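Long-range contacts in EvdO1 (Micromonospora carbonacea, PDB 4XBZ), which is probably a metal-dependent oxygenase of the phytanoyl-CoA dioxygenase family that carries out an oxidative cyclization in orthosomycin biosynthesis: residues P105-Y110 with S145-T150; I183-A188 with Q253-Y258; E190-W195 with P247-K252. All blocks are in the same frame, centred on the assembly; numbering follows the deposited sequence.

Interaction 1. Residues P105-Y110 with S145-T150; sequences PVRIEY and SMVFKT
Ile108 and Met146 exchange two backbone hydrogen bonds, Met146 N to Ile108 O and Ile108 N to Met146 O, each 3.0 Å long, which makes them an antiparallel hydrogen-bonded pair. A third, from Phe148 N to Val106 O (3.1 Å), extends the pairing past strand 139-147. These bonds tie strand 105-109 into the larger sheet of the double-stranded beta-helix, the short segment axes approaching to 4.8 Å; beside strand 92-94, Val106 and Arg107 both face Val93 in a classic beta bulge. Apolar contacts lie with Ile108 and Met146, where helix 66-86 packs with Leu79 and Ile80. Phe148 CG sits between its backbone N and carbonyl carbon (chi1 47°), bringing the ring back against strand 105-109: Val106 O lies over one face, offset toward the rim, and Ile108 CD1 comes within 4.0 Å of Phe148 CE1. On the other side, with Arg107, Ser145 and Val147, contacts are mostly polar. Extended Arg107 carries its guanidinium across Ser145, whose OG stands 3.0 Å above its centre, a face contact and not a hydrogen bond. Arg107 NE salt-bridges Glu109 OE2 (2.6 Å) from above the carboxylate plane, while NH1 bonds a glycerol, probably from the crystallisation liquor.

Interaction 2. Residues I183-A188 with Q253-Y258; sequences IYLDPA and QRRVIY
Two neighbouring strands of the larger sheet in the double-stranded beta-helix, 179-184 and 256-263, meet where Ile183 pairs with Ile257. Ile183 N gives a nearly straight hydrogen bond to Ile257 O (2.8 Å), and Ile257 N returns one to Ile183 O. Beyond the regular strands, Leu185 N still reaches Arg255 O, so the antiparallel register persists as the chains leave the sheet. There Asp186 meets Arg255 side-on. Arg255 NE binds Asp186 OD2 at 2.6 Å and Arg255 NH2 binds Asp186 OD1 at 2.7 Å, both on the syn side, with the carboxylate and guanidinium planes only 17° apart. Asp186 OD2 has a second donor on its anti side, Arg255 N at 2.8 Å, so a single residue holds the carboxylate through both backbone and side chain. Leu185 CB lies over one face of the same guanidinium, and Arg255 NH1 bonds Gln73 O of helix 66-86, the helix that packs on this side of the sheet. With an alanine in place of Asp186 the three bonds are gone, and the Arg255 charge would probably lack its mate, leaving the guanidinium held mainly through Gln73. On the other side, Val256 CG2 makes a CH-pi contact, 3.6 Å from the centroid of the Tyr184 ring and 13° off its normal. With CG anti to the carbonyl carbon (chi1 -78°), Tyr184 lays its ring across Val256 and beside Arg254, whose guanidinium runs nearly parallel to it. Arg254 NH1 is bonded to Asn192 OD1, while Ala188 CB covers one guanidinium face. One water links Tyr184 OH (2.5 Å) with Tyr258 OH (2.8 Å); the Tyr258 side chain is about 6 Å from the nickel at its nearest atoms.

Interaction 3. Residues E190-W195 with P247-K252; sequences EDNCVW and PAVVGK
Asn192, Val250 and Lys252 share one ordered water. It accepts from Lys252 NZ at 3.0 Å, donates to Val250 O at 3.1 Å, and takes only a weak, 3.4 Å bond from Asn192 ND2. No direct hydrogen bond joins the two segments, and the one water-mediated link across is therefore a weak one. The lysine chain stays extended from CB to CE and turns only at its last torsion (chi4 40°), which brings NZ back to the water, while Lys252 CB lies 3.8 Å from Asn192 ND2 and the aliphatic chain runs past the amide. Asn192 CG is anti to the backbone N (chi1 -165°), which lays the amide against Val249. The two side chains cross at a slant: both Val249 methyls, CG1 and CG2, come to 3.4 Å from Asn192 OD1, and Val249 CB is 3.5 Å from Asn192 ND2. The isopropyl group is thus spread across the amide. The amide oxygen is held from outside, by Arg254 NH1; the carboxamide therefore has a charged donor on its oxygen and, weakly, a water at its nitrogen. Further along, Pro247 CD touches both Cys193 O and Trp195 CD1, 3.8 and 4.2 Å away, the proline and tryptophan side chains crossing at about a right angle. Trp220 meets the Trp195 ring edge-to-face. The segment directions differ by 127°, and no beta bridge forms between them; instead, Trp195 bonds through its backbone to Gly245. Segment 190-195 runs into strand 194-196 of the four-stranded antiparallel sheet of the double-stranded beta-helix, and 247-252 is the loop that leaves its neighbour, strand 244-246, which carries the nickel ligand His244.

In the fold
Interactions 1 and 2 share the larger sheet: strands 139-147 and 256-263 are neighbours there, so 105-109, 139-147, 256-263 and 179-184 run as four consecutive strands, and the centres of the two contacts lie 10 Å apart. Interaction 3 borders the smaller sheet, its centre 12 Å from that of interaction 2 and 16 Å from that of interaction 1. Along the chain interaction 1 is complete before the other two begin, and interaction 3 forms wholly between the segments of interaction 2. Arg254 to Asn192, and packing of Lys149 on Val249, connect the larger sheet's edge loops to the region of the smaller sheet, two of whose strands carry the nickel ligands His160 and His244.

Interaction 1. Residues P105-Y110 with S145-T150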
loop_
_atom_site.group_PDB
_atom_site.type_symbol
_atom_site.label_atom_id
_atom_site.label_comp_id
_atom_site.label_asym_id
_atom_site.label_seq_id
_atom_site.Cartn_x
_atom_site.Cartn_y
_atom_site.Cartn_z
ATOM N N PRO A 105 -32.074 14.058 -8.568
ATOM C CA PRO A 105 -30.606 14.042 -8.557
ATOM C C PRO A 105 -30.088 12.939 -7.634
ATOM O O PRO A 105 -30.709 12.693 -6.600
ATOM C CB PRO A 105 -30.242 15.424 -8.013
ATOM C CG PRO A 105 -31.396 15.751 -7.076
ATOM C CD PRO A 105 -32.624 15.087 -7.660
ATOM N N VAL A 106 -28.978 12.298 -7.993
ATOM C CA VAL A 106 -28.446 11.198 -7.195
ATOM C C VAL A 106 -26.972 11.407 -6.838
ATOM O O VAL A 106 -26.436 10.711 -5.963
ATOM C CB VAL A 106 -28.603 9.835 -7.925
ATOM C CG1 VAL A 106 -30.076 9.405 -7.950
ATOM C CG2 VAL A 106 -28.048 9.913 -9.331
ATOM N N ARG A 107 -26.325 12.361 -7.510
ATOM C CA ARG A 107 -24.919 12.637 -7.249
ATOM C C ARG A 107 -24.538 14.055 -7.628
ATOM O O ARG A 107 -24.887 14.549 -8.703
ATOM C CB ARG A 107 -24.035 11.630 -7.999
ATOM C CG ARG A 107 -22.530 11.744 -7.755
ATOM C CD ARG A 107 -21.788 10.694 -8.589
ATOM N NE ARG A 107 -20.352 10.962 -8.719
ATOM C CZ ARG A 107 -19.380 10.089 -8.427
ATOM N NH1 ARG A 107 -19.680 8.879 -7.958
ATOM N NH2 ARG A 107 -18.099 10.430 -8.584
ATOM N N ILE A 108 -23.806 14.704 -6.731
ATOM C CA ILE A 108 -23.245 16.029 -6.989
ATOM C C ILE A 108 -21.700 15.941 -7.035
ATOM O O ILE A 108 -21.082 15.422 -6.114
ATOM C CB ILE A 108 -23.722 17.044 -5.912
ATOM C CG1 ILE A 108 -25.239 17.211 -5.988
ATOM C CG2 ILE A 108 -23.052 18.391 -6.074
ATOM C CD1 ILE A 108 -25.854 17.746 -4.736
ATOM N N GLU A 109 -21.086 16.436 -8.114
ATOM C CA GLU A 109 -19.620 16.412 -8.242
ATOM C C GLU A 109 -18.965 17.691 -7.754
ATOM O O GLU A 109 -19.552 18.780 -7.840
ATOM C CB GLU A 109 -19.184 16.184 -9.690
ATOM C CG GLU A 109 -19.667 14.886 -10.311
ATOM C CD GLU A 109 -18.796 13.686 -9.997
ATOM O OE1 GLU A 109 -17.702 13.833 -9.406
ATOM O OE2 GLU A 109 -19.228 12.577 -10.363
ATOM N N TYR A 110 -17.726 17.540 -7.282
ATOM C CA TYR A 110 -16.871 18.649 -6.855
ATOM C C TYR A 110 -17.495 19.348 -5.654
ATOM O O TYR A 110 -17.585 20.577 -5.599
ATOM C CB TYR A 110 -16.618 19.628 -8.013
ATOM C CG TYR A 110 -16.243 18.912 -9.284
ATOM C CD1 TYR A 110 -15.056 18.185 -9.361
ATOM C CD2 TYR A 110 -17.084 18.925 -10.392
ATOM C CE1 TYR A 110 -14.706 17.496 -10.517
ATOM C CE2 TYR A 110 -16.748 18.243 -11.559
ATOM C CZ TYR A 110 -15.551 17.522 -11.612
ATOM O OH TYR A 110 -15.195 16.836 -12.754
ATOM N N SER A 145 -17.073 13.704 -4.507
ATOM C CA SER A 145 -18.501 13.830 -4.792
ATOM C C SER A 145 -19.355 13.427 -3.605
ATOM O O SER A 145 -18.857 12.854 -2.645
ATOM C CB SER A 145 -18.885 12.969 -6.005
ATOM O OG SER A 145 -18.598 11.597 -5.774
ATOM N N MET A 146 -20.645 13.728 -3.682
ATOM C CA MET A 146 -21.584 13.172 -2.737
ATOM C C MET A 146 -22.611 12.355 -3.489
ATOM O O MET A 146 -23.125 12.785 -4.531
ATOM C CB MET A 146 -22.251 14.256 -1.912
ATOM C CG MET A 146 -23.071 13.697 -0.762
ATOM S SD MET A 146 -23.811 15.003 0.229
ATOM C CE MET A 146 -24.863 15.765 -0.993
ATOM N N VAL A 147 -22.881 11.159 -2.969
ATOM C CA VAL A 147 -23.910 10.281 -3.518
ATOM C C VAL A 147 -25.005 10.083 -2.482
ATOM O O VAL A 147 -24.734 9.970 -1.280
ATOM C CB VAL A 147 -23.339 8.915 -3.945
ATOM C CG1 VAL A 147 -24.435 8.022 -4.525
ATOM C CG2 VAL A 147 -22.221 9.097 -4.964
ATOM N N PHE A 148 -26.245 10.046 -2.954
ATOM C CA PHE A 148 -27.414 9.926 -2.081
ATOM C C PHE A 148 -28.524 9.303 -2.901
ATOM O O PHE A 148 -28.583 9.503 -4.112
ATOM C CB PHE A 148 -27.832 11.293 -1.542
ATOM C CG PHE A 148 -27.899 12.351 -2.609
ATOM C CD1 PHE A 148 -26.743 13.004 -3.032
ATOM C CD2 PHE A 148 -29.103 12.653 -3.228
ATOM C CE1 PHE A 148 -26.789 13.957 -4.047
ATOM C CE2 PHE A 148 -29.158 13.602 -4.237
ATOM C CZ PHE A 148 -27.998 14.254 -4.650
ATOM N N LYS A 149 -29.411 8.542 -2.275
ATOM C CA LYS A 149 -30.475 7.972 -3.080
ATOM C C LYS A 149 -31.815 8.645 -2.848
ATOM O O LYS A 149 -31.961 9.521 -1.995
ATOM C CB LYS A 149 -30.585 6.469 -2.840
ATOM C CG LYS A 149 -30.493 6.057 -1.413
ATOM C CD LYS A 149 -30.207 4.561 -1.322
ATOM C CE LYS A 149 -29.026 4.179 -2.198
ATOM N NZ LYS A 149 -28.532 2.817 -1.907
ATOM N N THR A 150 -32.783 8.228 -3.654
ATOM C CA THR A 150 -34.120 8.796 -3.652
ATOM C C THR A 150 -35.032 8.003 -2.716
ATOM O O THR A 150 -35.483 6.913 -3.067
ATOM C CB THR A 150 -34.708 8.805 -5.074
ATOM O OG1 THR A 150 -34.600 7.497 -5.649
ATOM C CG2 THR A 150 -33.947 9.745 -5.945
#

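Interaction 2. Residues I183-A188 with Q253-Y258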
loop_
_atom_site.group_PDB
_atom_site.type_symbol
_atom_site.label_atom_id
_atom_site.label_comp_id
_atom_site.label_asym_id
_atom_site.label_seq_id
_atom_site.Cartn_x
_atom_site.Cartn_y
_atom_site.Cartn_z
ATOM N N ILE A 183 -17.478 8.474 3.201
ATOM C CA ILE A 183 -17.797 9.022 4.514
ATOM C C ILE A 183 -19.321 9.162 4.667
ATOM O O ILE A 183 -19.989 9.849 3.890
ATOM C CB ILE A 183 -17.088 10.350 4.716
ATOM C CG1 ILE A 183 -15.601 10.144 4.437
ATOM C CG2 ILE A 183 -17.313 10.879 6.119
ATOM C CD1 ILE A 183 -14.753 11.384 4.582
ATOM N N TYR A 184 -19.866 8.463 5.655
ATOM C CA TYR A 184 -21.310 8.310 5.773
ATOM C C TYR A 184 -21.968 9.406 6.606
ATOM O O TYR A 184 -21.620 9.619 7.775
ATOM C CB TYR A 184 -21.630 6.932 6.353
ATOM C CG TYR A 184 -21.517 5.854 5.315
ATOM C CD1 TYR A 184 -20.297 5.579 4.703
ATOM C CD2 TYR A 184 -22.625 5.119 4.926
ATOM C CE1 TYR A 184 -20.185 4.605 3.738
ATOM C CE2 TYR A 184 -22.516 4.133 3.970
ATOM C CZ TYR A 184 -21.286 3.880 3.376
ATOM O OH TYR A 184 -21.166 2.913 2.404
ATOM N N LEU A 185 -22.921 10.096 5.986
ATOM C CA LEU A 185 -23.656 11.163 6.648
ATOM C C LEU A 185 -24.928 10.589 7.270
ATOM O O LEU A 185 -25.454 11.110 8.252
ATOM C CB LEU A 185 -24.015 12.273 5.669
ATOM C CG LEU A 185 -22.889 12.875 4.835
ATOM C CD1 LEU A 185 -23.275 14.247 4.281
ATOM C CD2 LEU A 185 -21.594 12.944 5.625
ATOM N N ASP A 186 -25.426 9.516 6.675
ATOM C CA ASP A 186 -26.611 8.859 7.187
ATOM C C ASP A 186 -26.270 7.405 7.485
ATOM O O ASP A 186 -25.338 6.855 6.879
ATOM C CB ASP A 186 -27.758 8.984 6.186
ATOM C CG ASP A 186 -28.033 10.417 5.816
ATOM O OD1 ASP A 186 -28.128 11.270 6.732
ATOM O OD2 ASP A 186 -28.130 10.697 4.606
ATOM N N PRO A 187 -26.991 6.788 8.436
ATOM C CA PRO A 187 -26.694 5.382 8.740
ATOM C C PRO A 187 -26.994 4.492 7.542
ATOM O O PRO A 187 -27.813 4.850 6.688
ATOM C CB PRO A 187 -27.615 5.060 9.922
ATOM C CG PRO A 187 -28.725 6.025 9.818
ATOM C CD PRO A 187 -28.178 7.276 9.169
ATOM N N ALA A 188 -26.265 3.387 7.456
ATOM C CA ALA A 188 -26.483 2.351 6.460
ATOM C C ALA A 188 -26.640 1.033 7.210
ATOM O O ALA A 188 -25.669 0.287 7.359
ATOM C CB ALA A 188 -25.324 2.277 5.468
ATOM N N GLN A 253 -32.493 8.500 2.762
ATOM C CA GLN A 253 -31.785 9.265 1.740
ATOM C C GLN A 253 -30.328 8.792 1.563
ATOM O O GLN A 253 -29.735 8.973 0.488
ATOM C CB GLN A 253 -31.831 10.770 2.038
ATOM C CG GLN A 253 -31.595 11.621 0.779
ATOM C CD GLN A 253 -31.634 13.119 1.043
ATOM O OE1 GLN A 253 -31.159 13.594 2.084
ATOM N NE2 GLN A 253 -32.212 13.875 0.097
ATOM N N ARG A 254 -29.771 8.185 2.605
ATOM C CA ARG A 254 -28.471 7.503 2.518
ATOM C C ARG A 254 -27.412 8.324 1.779
ATOM O O ARG A 254 -27.032 8.003 0.659
ATOM C CB ARG A 254 -28.644 6.139 1.843
ATOM C CG ARG A 254 -29.506 5.173 2.641
ATOM C CD ARG A 254 -28.756 3.900 2.936
ATOM N NE ARG A 254 -27.342 4.069 2.667
ATOM C CZ ARG A 254 -26.644 3.344 1.799
ATOM N NH1 ARG A 254 -27.209 2.356 1.129
ATOM N NH2 ARG A 254 -25.369 3.620 1.615
ATOM N N ARG A 255 -26.958 9.399 2.403
ATOM C CA ARG A 255 -25.966 10.259 1.781
ATOM C C ARG A 255 -24.546 9.803 2.139
ATOM O O ARG A 255 -24.217 9.612 3.316
ATOM C CB ARG A 255 -26.181 11.720 2.205
ATOM C CG ARG A 255 -27.609 12.249 1.989
ATOM C CD ARG A 255 -27.865 13.497 2.823
ATOM N NE ARG A 255 -27.755 13.254 4.261
ATOM C CZ ARG A 255 -27.550 14.206 5.167
ATOM N NH1 ARG A 255 -27.425 15.472 4.776
ATOM N NH2 ARG A 255 -27.450 13.892 6.458
ATOM N N VAL A 256 -23.714 9.644 1.110
ATOM C CA VAL A 256 -22.306 9.319 1.294
ATOM C C VAL A 256 -21.408 10.266 0.491
ATOM O O VAL A 256 -21.625 10.474 -0.701
ATOM C CB VAL A 256 -21.990 7.867 0.872
ATOM C CG1 VAL A 256 -20.488 7.578 1.041
ATOM C CG2 VAL A 256 -22.812 6.873 1.679
ATOM N N ILE A 257 -20.408 10.836 1.158
ATOM C CA ILE A 257 -19.391 11.648 0.502
ATOM C C ILE A 257 -18.195 10.770 0.133
ATOM O O ILE A 257 -17.598 10.150 1.016
ATOM C CB ILE A 257 -18.926 12.806 1.411
ATOM C CG1 ILE A 257 -19.980 13.905 1.457
ATOM C CG2 ILE A 257 -17.616 13.403 0.923
ATOM C CD1 ILE A 257 -19.656 14.989 2.457
ATOM N N TYR A 258 -17.877 10.707 -1.165
ATOM C CA TYR A 258 -16.795 9.860 -1.683
ATOM C C TYR A 258 -15.603 10.683 -2.133
ATOM O O TYR A 258 -15.718 11.534 -3.022
ATOM C CB TYR A 258 -17.252 8.994 -2.874
ATOM C CG TYR A 258 -18.155 7.836 -2.501
ATOM C CD1 TYR A 258 -17.629 6.645 -1.993
ATOM C CD2 TYR A 258 -19.538 7.932 -2.654
ATOM C CE1 TYR A 258 -18.454 5.579 -1.648
ATOM C CE2 TYR A 258 -20.371 6.875 -2.301
ATOM C CZ TYR A 258 -19.826 5.695 -1.796
ATOM O OH TYR A 258 -20.664 4.643 -1.450
HETATM O O HOH W 1 -19.475 3.145 0.627
HETATM O O HOH W 2 -23.300 3.785 0.345
HETATM O O HOH W 3 -25.577 7.195 4.410
#

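Interaction 3. Residues E190-W195 with P247-K252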
loop_
_atom_site.group_PDB
_atom_site.type_symbol
_atom_site.label_atom_id
_atom_site.label_comp_id
_atom_site.label_asym_id
_atom_site.label_seq_id
_atom_site.Cartn_x
_atom_site.Cartn_y
_atom_site.Cartn_z
ATOM N N GLU A 190 -28.190 -2.889 7.979
ATOM C CA GLU A 190 -27.972 -4.039 7.105
ATOM C C GLU A 190 -29.077 -4.203 6.056
ATOM O O GLU A 190 -28.860 -4.824 5.013
ATOM C CB GLU A 190 -27.840 -5.323 7.911
ATOM C CG GLU A 190 -27.368 -6.478 7.057
ATOM C CD GLU A 190 -27.027 -7.703 7.863
ATOM O OE1 GLU A 190 -26.524 -7.541 9.001
ATOM O OE2 GLU A 190 -27.260 -8.825 7.355
ATOM N N ASP A 191 -30.254 -3.643 6.305
ATOM C CA ASP A 191 -31.308 -3.754 5.296
ATOM C C ASP A 191 -31.250 -2.622 4.256
ATOM O O ASP A 191 -32.102 -2.564 3.371
ATOM C CB ASP A 191 -32.701 -3.803 5.960
ATOM C CG ASP A 191 -32.954 -2.624 6.886
ATOM O OD1 ASP A 191 -32.034 -2.246 7.648
ATOM O OD2 ASP A 191 -34.074 -2.075 6.849
ATOM N N ASN A 192 -30.246 -1.741 4.358
ATOM C CA ASN A 192 -30.032 -0.658 3.383
ATOM C C ASN A 192 -28.580 -0.161 3.399
ATOM O O ASN A 192 -28.275 0.860 4.013
ATOM C CB ASN A 192 -30.988 0.514 3.654
ATOM C CG ASN A 192 -31.078 1.506 2.469
ATOM O OD1 ASN A 192 -30.201 1.551 1.600
ATOM N ND2 ASN A 192 -32.141 2.299 2.442
ATOM N N CYS A 193 -27.695 -0.883 2.715
ATOM C CA CYS A 193 -26.251 -0.627 2.773
ATOM C C CYS A 193 -25.522 -1.211 1.563
ATOM O O CYS A 193 -26.144 -1.847 0.704
ATOM C CB CYS A 193 -25.637 -1.201 4.063
ATOM S SG CYS A 193 -25.606 -3.046 4.204
ATOM N N VAL A 194 -24.206 -0.986 1.503
ATOM C CA VAL A 194 -23.366 -1.541 0.444
ATOM C C VAL A 194 -22.944 -2.960 0.779
ATOM O O VAL A 194 -22.654 -3.268 1.940
ATOM C CB VAL A 194 -22.072 -0.711 0.215
ATOM C CG1 VAL A 194 -21.348 -1.192 -1.028
ATOM C CG2 VAL A 194 -22.386 0.761 0.105
ATOM N N TRP A 195 -22.882 -3.814 -0.237
ATOM C CA TRP A 195 -22.350 -5.160 -0.061
ATOM C C TRP A 195 -21.141 -5.338 -0.976
ATOM O O TRP A 195 -21.044 -4.722 -2.031
ATOM C CB TRP A 195 -23.411 -6.229 -0.357
ATOM C CG TRP A 195 -24.601 -6.202 0.569
ATOM C CD1 TRP A 195 -25.609 -5.286 0.574
ATOM C CD2 TRP A 195 -24.914 -7.143 1.607
ATOM N NE1 TRP A 195 -26.520 -5.586 1.551
ATOM C CE2 TRP A 195 -26.119 -6.719 2.205
ATOM C CE3 TRP A 195 -24.289 -8.294 2.095
ATOM C CZ2 TRP A 195 -26.715 -7.406 3.263
ATOM C CZ3 TRP A 195 -24.879 -8.975 3.148
ATOM C CH2 TRP A 195 -26.084 -8.533 3.717
ATOM N N PRO A 247 -28.962 -3.603 -2.864
ATOM C CA PRO A 247 -30.313 -4.038 -3.225
ATOM C C PRO A 247 -31.209 -2.836 -3.471
ATOM O O PRO A 247 -30.886 -1.750 -2.989
ATOM C CB PRO A 247 -30.776 -4.797 -1.977
ATOM C CG PRO A 247 -30.172 -3.978 -0.858
ATOM C CD PRO A 247 -28.818 -3.487 -1.398
ATOM N N ALA A 248 -32.316 -3.016 -4.186
ATOM C CA ALA A 248 -33.305 -1.947 -4.279
ATOM C C ALA A 248 -33.788 -1.600 -2.862
ATOM O O ALA A 248 -33.951 -2.497 -2.029
ATOM C CB ALA A 248 -34.449 -2.364 -5.173
ATOM N N VAL A 249 -33.961 -0.309 -2.568
ATOM C CA VAL A 249 -34.327 0.139 -1.214
ATOM C C VAL A 249 -35.285 1.341 -1.223
ATOM O O VAL A 249 -35.379 2.060 -2.227
ATOM C CB VAL A 249 -33.081 0.536 -0.386
ATOM C CG1 VAL A 249 -32.229 -0.696 -0.048
ATOM C CG2 VAL A 249 -32.261 1.613 -1.109
ATOM N N VAL A 250 -35.965 1.561 -0.093
ATOM C CA VAL A 250 -36.923 2.673 0.087
ATOM C C VAL A 250 -36.775 3.350 1.458
ATOM O O VAL A 250 -36.331 2.737 2.410
ATOM C CB VAL A 250 -38.397 2.199 -0.059
ATOM C CG1 VAL A 250 -38.655 1.654 -1.441
ATOM C CG2 VAL A 250 -38.726 1.131 0.975
ATOM N N GLY A 251 -37.125 4.626 1.550
ATOM C CA GLY A 251 -37.292 5.266 2.847
ATOM C C GLY A 251 -36.123 5.977 3.512
ATOM O O GLY A 251 -36.294 6.568 4.578
ATOM N N LYS A 252 -34.939 5.925 2.911
ATOM C CA LYS A 252 -33.771 6.563 3.508
ATOM C C LYS A 252 -32.969 7.294 2.452
ATOM O O LYS A 252 -32.767 6.760 1.364
ATOM C CB LYS A 252 -32.880 5.542 4.210
ATOM C CG LYS A 252 -33.560 4.732 5.294
ATOM C CD LYS A 252 -32.591 3.716 5.908
ATOM C CE LYS A 252 -33.256 2.956 7.050
ATOM N NZ LYS A 252 -34.668 2.631 6.682
HETATM O O HOH W 4 -34.696 0.896 4.253
#